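Local coordinates for USG-1 protein homolog (Pseudomonas aeruginosa, PDB 2HJS), which belongs to the aspartate-semialdehyde dehydrogenase family and probably acts as an NAD- or NADP-dependent oxidoreductase on an aldehyde or oxo group, at residues Phe31-Leu36 against Met49-Ser54; Ala262-Leu267 against Gly297-Gly302. All coordinates share one frame; numbering follows the deposited sequence.

From the N terminus, the chain first passes through the predicted NAD-binding domain, where strand 9-12 and helix 17-28 lead into the loop of residues 31-36. Interaction 1 returns residues 49-54 to that loop, closing a short span of 12 residues: the side chain of Phe51, on the edge strand 48-51, reaches across the intervening strand 54-60 to the loop and the start of strand 36-40. Interaction 2 opens much later, in the region assigned to dimerisation, and closes a longer span by laying helix 260-269 on strand 294-301 of the six-stranded sheet. The two closures follow in series, neither nested nor crossed, with centres about 40 Å apart.

Interaction 1. Residues Phe31-Leu36 against Met49-Ser54; sequences FPLHRL and MGFAES
Leu36 meets Phe51 by setting a single methyl on the aromatic ring. CD2 of Leu36 stands 3.5 Å from the ring centroid of Phe51, only 10° off the ring normal, a CH-pi contact over the face. All six ring carbons therefore lie at similar range, with CD1 and CE1 of Phe51 both 3.6 Å from CD2 of Leu36. Both side chains hold CG anti to the backbone N (chi1 177° for Phe51), which extends each toward the other across a gap of 9.2 Å between their CA atoms.

This pair is the tight part. Leu33 adds a looser touch, its CD2 lying 4.4 Å from CZ of Phe51 in an oblique approach. Val23 and Asp27 of helix 17-28 also touch the Phe51 side chain, while Val9 of strand 9-12 lies against both leucines. On the solvent side, Ala52, Glu53 and Ser54 are exposed as the chain reverses through a type I' turn from Phe51 to Ser54, the tight connection of a two-residue beta-hairpin. The carbonyl oxygen of Phe51 accepts two bonds there, from Ser54 N and from Ser54 OG, the latter at 2.9 Å from Phe51 O and almost in line with the carbonyl bond (164°). Asp27 reaches the turn as well, through a hydrogen bond to Ala52 N.

Across the two segments the contact is wholly apolar, with 118 Å² buried. Its chemistry implies dispersion and CH-pi attraction between the hairpin and the loop, while hydrogen bonds within the turn hold the backbone that carries the ring.

Interaction 2. Residues Ala262-Leu267 against Gly297-Gly302; sequences AVTRVL and GRVRAG
Val299 points its side chain at helix 260-269 and meets Val263, Thr264 and Leu267, three residues on one side of that helix. The arrangement is a helix packed on a face of the mixed sheet in the probable dimerisation domain. The axes of helix 262-267 and strand 297-301 run roughly antiparallel, at 152°, 9.4 Å apart at their closest.

The methyl CG2 of Thr264 lies against both branches of Val299, 3.7 Å from CG1 and 4.1 Å from CG2. Val263 flanks it on the CG1 side, its own CG1 3.8 Å from CG1 of Val299, which is anti to the backbone N (chi1 172°). On the other side CD1 of Leu267 approaches CG2 of Val299, at 4.0 Å. All three helix side chains meet the valine obliquely, methyl against methyl. Thr264 OG1 bonds to Ala261 O, and Trp275 of strand 273-275 touches Thr264, Leu267 and Val299.

The flanking Arg298 and Arg300 carry their charged ends away from the helix, toward the second subunit, where Arg298 forms a salt bridge with Glu215 of that subunit. The guanidinium groups partly overlap, with CZ of Arg300 3.5 Å above the Arg298 plane. Arg300 NH1 also donates to Arg298 O at 3.0 Å, meeting a lone pair in the carbonyl plane.

Interaction 1. Residues Phe31-Leu36 against Met49-Ser54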
loop_
_atom_site.group_PDB
_atom_site.type_symbol
_atom_site.label_atom_id
_atom_site.label_comp_id
_atom_site.label_asym_id
_atom_site.label_seq_id
_atom_site.Cartn_x
_atom_site.Cartn_y
_atom_site.Cartn_z
ATOM N N PHE A 31 2.050 4.411 -36.257
ATOM C CA PHE A 31 2.553 3.093 -36.552
ATOM C C PHE A 31 2.385 2.829 -38.030
ATOM O O PHE A 31 1.309 3.085 -38.599
ATOM C CB PHE A 31 1.802 2.060 -35.732
ATOM C CG PHE A 31 2.548 0.764 -35.547
ATOM C CD1 PHE A 31 3.401 0.589 -34.460
ATOM C CD2 PHE A 31 2.367 -0.298 -36.438
ATOM C CE1 PHE A 31 4.079 -0.627 -34.277
ATOM C CE2 PHE A 31 3.016 -1.501 -36.243
ATOM C CZ PHE A 31 3.878 -1.666 -35.164
ATOM N N PRO A 32 3.459 2.364 -38.686
ATOM C CA PRO A 32 3.440 2.279 -40.162
ATOM C C PRO A 32 2.715 1.056 -40.749
ATOM O O PRO A 32 3.257 0.343 -41.611
ATOM C CB PRO A 32 4.925 2.310 -40.537
ATOM C CG PRO A 32 5.635 1.785 -39.318
ATOM C CD PRO A 32 4.752 1.960 -38.112
ATOM N N LEU A 33 1.473 0.849 -40.337
ATOM C CA LEU A 33 0.710 -0.291 -40.833
ATOM C C LEU A 33 -0.017 0.040 -42.137
ATOM O O LEU A 33 -0.270 1.202 -42.436
ATOM C CB LEU A 33 -0.280 -0.766 -39.763
ATOM C CG LEU A 33 -1.269 0.264 -39.206
ATOM C CD1 LEU A 33 -2.498 0.327 -40.065
ATOM C CD2 LEU A 33 -1.658 -0.133 -37.807
ATOM N N HIS A 34 -0.351 -0.997 -42.897
ATOM C CA HIS A 34 -1.094 -0.861 -44.125
ATOM C C HIS A 34 -2.560 -1.077 -43.785
ATOM O O HIS A 34 -3.326 -0.124 -43.795
ATOM C CB HIS A 34 -0.591 -1.877 -45.148
ATOM C CG HIS A 34 -1.239 -1.757 -46.482
ATOM N ND1 HIS A 34 -1.768 -2.843 -47.151
ATOM C CD2 HIS A 34 -1.429 -0.686 -47.293
ATOM C CE1 HIS A 34 -2.271 -2.444 -48.304
ATOM N NE2 HIS A 34 -2.085 -1.142 -48.408
ATOM N N ARG A 35 -2.938 -2.308 -43.437
ATOM C CA ARG A 35 -4.291 -2.575 -42.977
ATOM C C ARG A 35 -4.295 -2.955 -41.509
ATOM O O ARG A 35 -3.364 -3.616 -41.029
ATOM C CB ARG A 35 -4.943 -3.668 -43.821
ATOM C CG ARG A 35 -5.109 -3.281 -45.281
ATOM C CD ARG A 35 -5.733 -4.423 -46.079
ATOM N NE ARG A 35 -5.614 -4.228 -47.531
ATOM C CZ ARG A 35 -6.535 -3.657 -48.302
ATOM N NH1 ARG A 35 -7.658 -3.209 -47.772
ATOM N NH2 ARG A 35 -6.329 -3.531 -49.606
ATOM N N LEU A 36 -5.319 -2.469 -40.799
ATOM C CA LEU A 36 -5.547 -2.775 -39.402
ATOM C C LEU A 36 -6.830 -3.593 -39.245
ATOM O O LEU A 36 -7.884 -3.204 -39.749
ATOM C CB LEU A 36 -5.624 -1.493 -38.564
ATOM C CG LEU A 36 -5.905 -1.643 -37.065
ATOM C CD1 LEU A 36 -4.891 -2.541 -36.333
ATOM C CD2 LEU A 36 -6.046 -0.294 -36.344
HETATM N N MSE A 49 -15.262 0.874 -33.851
HETATM C CA MSE A 49 -14.303 1.672 -33.093
HETATM C C MSE A 49 -13.628 2.678 -33.984
HETATM O O MSE A 49 -13.368 2.403 -35.151
HETATM C CB MSE A 49 -13.229 0.791 -32.456
HETATM C CG MSE A 49 -13.720 -0.082 -31.351
HETATM SE SE MSE A 49 -12.242 -1.129 -30.621
HETATM C CE MSE A 49 -11.024 0.324 -30.051
ATOM N N GLY A 50 -13.322 3.833 -33.409
ATOM C CA GLY A 50 -12.602 4.883 -34.108
ATOM C C GLY A 50 -11.132 4.558 -34.276
ATOM O O GLY A 50 -10.499 4.020 -33.368
ATOM N N PHE A 51 -10.603 4.866 -35.456
ATOM C CA PHE A 51 -9.172 4.789 -35.731
ATOM C C PHE A 51 -8.806 5.772 -36.834
ATOM O O PHE A 51 -9.364 5.716 -37.961
ATOM C CB PHE A 51 -8.732 3.377 -36.124
ATOM C CG PHE A 51 -7.270 3.285 -36.487
ATOM C CD1 PHE A 51 -6.289 3.197 -35.485
ATOM C CD2 PHE A 51 -6.864 3.327 -37.827
ATOM C CE1 PHE A 51 -4.926 3.122 -35.809
ATOM C CE2 PHE A 51 -5.514 3.262 -38.164
ATOM C CZ PHE A 51 -4.533 3.153 -37.143
ATOM N N ALA A 52 -7.871 6.670 -36.518
ATOM C CA ALA A 52 -7.416 7.690 -37.481
ATOM C C ALA A 52 -8.581 8.423 -38.156
ATOM O O ALA A 52 -8.592 8.577 -39.385
ATOM C CB ALA A 52 -6.480 7.065 -38.530
ATOM N N GLU A 53 -9.560 8.840 -37.340
ATOM C CA GLU A 53 -10.785 9.584 -37.773
ATOM C C GLU A 53 -11.825 8.756 -38.549
ATOM O O GLU A 53 -12.952 9.222 -38.816
ATOM C CB GLU A 53 -10.440 10.891 -38.525
ATOM C CG GLU A 53 -9.637 11.877 -37.664
ATOM C CD GLU A 53 -9.149 13.129 -38.410
ATOM O OE1 GLU A 53 -9.411 13.284 -39.635
ATOM O OE2 GLU A 53 -8.497 13.975 -37.739
ATOM N N SER A 54 -11.441 7.536 -38.909
ATOM C CA SER A 54 -12.335 6.617 -39.586
ATOM C C SER A 54 -12.936 5.606 -38.584
ATOM O O SER A 54 -12.542 5.563 -37.414
ATOM C CB SER A 54 -11.613 5.947 -40.758
ATOM O OG SER A 54 -10.839 4.847 -40.351
#

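Interaction 2. Residues Ala262-Leu267 against Gly297-Gly302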
loop_
_atom_site.group_PDB
_atom_site.type_symbol
_atom_site.label_atom_id
_atom_site.label_comp_id
_atom_site.label_asym_id
_atom_site.label_seq_id
_atom_site.Cartn_x
_atom_site.Cartn_y
_atom_site.Cartn_z
ATOM N N ALA A 262 23.194 9.984 -7.603
ATOM C CA ALA A 262 23.414 9.205 -8.835
ATOM C C ALA A 262 22.144 8.479 -9.284
ATOM O O ALA A 262 21.838 8.420 -10.479
ATOM C CB ALA A 262 24.556 8.213 -8.645
ATOM N N VAL A 263 21.397 7.954 -8.315
ATOM C CA VAL A 263 20.114 7.325 -8.567
ATOM C C VAL A 263 19.143 8.308 -9.252
ATOM O O VAL A 263 18.557 7.998 -10.302
ATOM C CB VAL A 263 19.480 6.774 -7.251
ATOM C CG1 VAL A 263 18.042 6.338 -7.490
ATOM C CG2 VAL A 263 20.302 5.619 -6.700
ATOM N N THR A 264 18.999 9.496 -8.671
ATOM C CA THR A 264 18.035 10.469 -9.181
ATOM C C THR A 264 18.533 11.023 -10.514
ATOM O O THR A 264 17.726 11.316 -11.398
ATOM C CB THR A 264 17.786 11.639 -8.191
ATOM O OG1 THR A 264 19.000 12.360 -7.976
ATOM C CG2 THR A 264 17.277 11.142 -6.837
ATOM N N ARG A 265 19.856 11.161 -10.661
ATOM C CA ARG A 265 20.441 11.579 -11.941
ATOM C C ARG A 265 20.082 10.592 -13.086
ATOM O O ARG A 265 19.678 11.011 -14.181
ATOM C CB ARG A 265 21.957 11.784 -11.780
ATOM C CG ARG A 265 22.653 12.496 -12.911
ATOM C CD ARG A 265 24.175 12.736 -12.592
ATOM N NE ARG A 265 24.399 13.582 -11.414
ATOM C CZ ARG A 265 24.976 13.207 -10.260
ATOM N NH1 ARG A 265 25.445 11.986 -10.068
ATOM N NH2 ARG A 265 25.113 14.086 -9.275
ATOM N N VAL A 266 20.203 9.291 -12.824
ATOM C CA VAL A 266 19.948 8.266 -13.826
ATOM C C VAL A 266 18.485 8.280 -14.241
ATOM O O VAL A 266 18.168 8.196 -15.430
ATOM C CB VAL A 266 20.294 6.842 -13.300
ATOM C CG1 VAL A 266 19.797 5.759 -14.270
ATOM C CG2 VAL A 266 21.770 6.692 -13.133
ATOM N N LEU A 267 17.607 8.354 -13.241
ATOM C CA LEU A 267 16.157 8.398 -13.429
ATOM C C LEU A 267 15.751 9.652 -14.171
ATOM O O LEU A 267 14.900 9.612 -15.051
ATOM C CB LEU A 267 15.443 8.375 -12.074
ATOM C CG LEU A 267 15.588 7.089 -11.255
ATOM C CD1 LEU A 267 15.036 7.288 -9.860
ATOM C CD2 LEU A 267 14.925 5.910 -11.959
ATOM N N GLY A 297 9.388 8.882 -7.484
ATOM C CA GLY A 297 9.750 9.798 -6.416
ATOM C C GLY A 297 10.155 9.136 -5.107
ATOM O O GLY A 297 10.301 7.906 -5.031
ATOM N N ARG A 298 10.348 9.977 -4.085
ATOM C CA ARG A 298 10.670 9.589 -2.714
ATOM C C ARG A 298 11.956 8.786 -2.644
ATOM O O ARG A 298 12.072 7.872 -1.833
ATOM C CB ARG A 298 9.501 8.846 -2.020
ATOM C CG ARG A 298 8.207 9.645 -1.874
ATOM C CD ARG A 298 7.473 9.252 -0.609
ATOM N NE ARG A 298 8.303 9.484 0.575
ATOM C CZ ARG A 298 8.150 8.908 1.758
ATOM N NH1 ARG A 298 7.144 8.063 1.967
ATOM N NH2 ARG A 298 8.998 9.211 2.752
ATOM N N VAL A 299 12.908 9.114 -3.517
ATOM C CA VAL A 299 14.206 8.442 -3.517
ATOM C C VAL A 299 14.926 8.841 -2.244
ATOM O O VAL A 299 15.190 10.010 -2.032
ATOM C CB VAL A 299 15.055 8.809 -4.762
ATOM C CG1 VAL A 299 16.507 8.231 -4.636
ATOM C CG2 VAL A 299 14.380 8.323 -6.033
ATOM N N ARG A 300 15.214 7.872 -1.389
ATOM C CA ARG A 300 15.852 8.142 -0.094
ATOM C C ARG A 300 16.542 6.876 0.413
ATOM O O ARG A 300 16.240 5.776 -0.059
ATOM C CB ARG A 300 14.799 8.595 0.934
ATOM C CG ARG A 300 13.731 7.521 1.193
ATOM C CD ARG A 300 12.503 8.096 1.872
ATOM N NE ARG A 300 11.614 7.063 2.422
ATOM C CZ ARG A 300 10.727 6.358 1.705
ATOM N NH1 ARG A 300 10.606 6.527 0.389
ATOM N NH2 ARG A 300 9.958 5.461 2.305
ATOM N N ALA A 301 17.448 7.035 1.373
ATOM C CA ALA A 301 18.047 5.899 2.031
ATOM C C ALA A 301 17.201 5.463 3.236
ATOM O O ALA A 301 16.271 6.176 3.645
ATOM C CB ALA A 301 19.456 6.233 2.480
ATOM N N GLY A 302 17.529 4.292 3.788
ATOM C CA GLY A 302 16.955 3.829 5.047
ATOM C C GLY A 302 17.324 4.818 6.135
ATOM O O GLY A 302 18.349 5.521 6.035
#